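Local atomic coordinates of type III chaperone protein ShcA (Pseudomonas syringae pv. tomato, PDB entry 4G6T), a protein that probably acts as a secretion chaperone of the CesT family, binding a type III effector of the bacterium before its export. Residues 105-108 with 109-112. Residues are numbered along the deposited sequence; the frame is centred on the assembly and turned at random.
Sequences KLSV and PTLK
S107 closes the start of helix 108-127 by turning its hydroxyl forward into the first turn, onto T110: OG of S107 accepts the backbone N-H of T110 at 3.1 Å, a fairly straight bond at 160°. Serine suits this N-cap because its short side chain, with OG lying between its own N and carbonyl carbon (chi1 71°), replaces the carbonyl that a preceding turn would supply. The main chain of the cap is used as well, since the carbonyl O of S107 receives N of L111 at 2.9 Å and so begins the helical pattern. P109 fits the first turn, where its lack of an N-H costs no helical bond, and its CD lies 3.4 Å from OG of S107. T110 adds a second tie to the incoming loop: a water bridges its OG1 and the carbonyl O of K105, 2.6 Å from each, donating to that carbonyl.

K112 can be followed outward along the helix surface. Its CB and CG lie against O of V108, with CG 3.3 Å from that oxygen, which also accepts N of K112 at 2.9 Å. CD draws away, and CE meets the methyl CG1 of V108 at 3.8 Å, the two side chains meeting at a slant. Extended beyond CG, the lysine carries NZ to a hydrogen bond with OG of S19 at the end of helix 8-19. V108 itself rests on L12 and D15 of that helix, whereas L111 turns to L54 and L56 of strand 53-59.

OG of S107 and the carbonyls of S107 and V108 thus start the helix, while the water ties T110 to the incoming loop; V108 and the NZ of K112 join the first turn to helix 8-19, and L111 joins it to strand 53-59.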
# COMPACT_ATOMS: atom_id res chain seq x y z
N LYS A 105 10.21 6.24 11.74
CA LYS A 105 9.10 5.82 12.55
C LYS A 105 8.55 4.44 12.22
O LYS A 105 7.62 3.98 12.87
CB LYS A 105 7.96 6.83 12.40
CG LYS A 105 8.26 8.16 13.10
CD LYS A 105 7.38 9.33 12.64
CE LYS A 105 8.00 10.70 12.98
NZ LYS A 105 9.46 10.89 12.66
N LEU A 106 9.12 3.77 11.23
CA LEU A 106 8.58 2.49 10.81
C LEU A 106 8.88 1.40 11.82
O LEU A 106 9.98 1.34 12.43
CB LEU A 106 9.14 2.06 9.47
CG LEU A 106 8.68 2.77 8.22
CD1 LEU A 106 9.55 2.48 6.99
CD2 LEU A 106 7.23 2.31 8.02
N SER A 107 7.90 0.57 12.01
CA SER A 107 7.97 -0.64 12.80
C SER A 107 6.82 -1.49 12.43
O SER A 107 5.86 -1.01 11.81
CB SER A 107 7.89 -0.36 14.31
OG SER A 107 6.56 0.06 14.73
N VAL A 108 6.84 -2.76 12.81
CA VAL A 108 5.74 -3.63 12.45
C VAL A 108 4.43 -3.17 13.13
O VAL A 108 3.40 -3.03 12.42
CB VAL A 108 6.07 -5.13 12.70
CG1 VAL A 108 4.83 -5.97 12.55
CG2 VAL A 108 7.11 -5.56 11.68
N PRO A 109 4.43 -2.85 14.43
CA PRO A 109 3.14 -2.36 15.03
C PRO A 109 2.65 -1.05 14.41
O PRO A 109 1.43 -0.91 14.25
CB PRO A 109 3.46 -2.17 16.50
CG PRO A 109 4.66 -3.07 16.75
CD PRO A 109 5.46 -3.03 15.48
N THR A 110 3.56 -0.14 14.09
CA THR A 110 3.16 1.15 13.44
C THR A 110 2.57 0.90 12.09
O THR A 110 1.53 1.48 11.73
CB THR A 110 4.31 2.17 13.38
OG1 THR A 110 4.62 2.52 14.74
CG2 THR A 110 3.91 3.40 12.63
N LEU A 111 3.19 0.05 11.28
CA LEU A 111 2.64 -0.27 10.01
C LEU A 111 1.24 -0.87 10.15
O LEU A 111 0.32 -0.56 9.37
CB LEU A 111 3.59 -1.19 9.21
CG LEU A 111 3.13 -1.68 7.84
CD1 LEU A 111 2.80 -0.57 6.85
CD2 LEU A 111 4.20 -2.57 7.20
N LYS A 112 1.08 -1.82 11.07
CA LYS A 112 -0.24 -2.45 11.33
C LYS A 112 -1.28 -1.39 11.69
O LYS A 112 -2.37 -1.37 11.07
CB LYS A 112 -0.16 -3.50 12.43
CG LYS A 112 0.59 -4.75 12.03
CD LYS A 112 0.57 -5.74 13.17
CE LYS A 112 1.21 -7.03 12.69
NZ LYS A 112 0.96 -8.02 13.74
O HOH W 1 6.36 4.37 15.15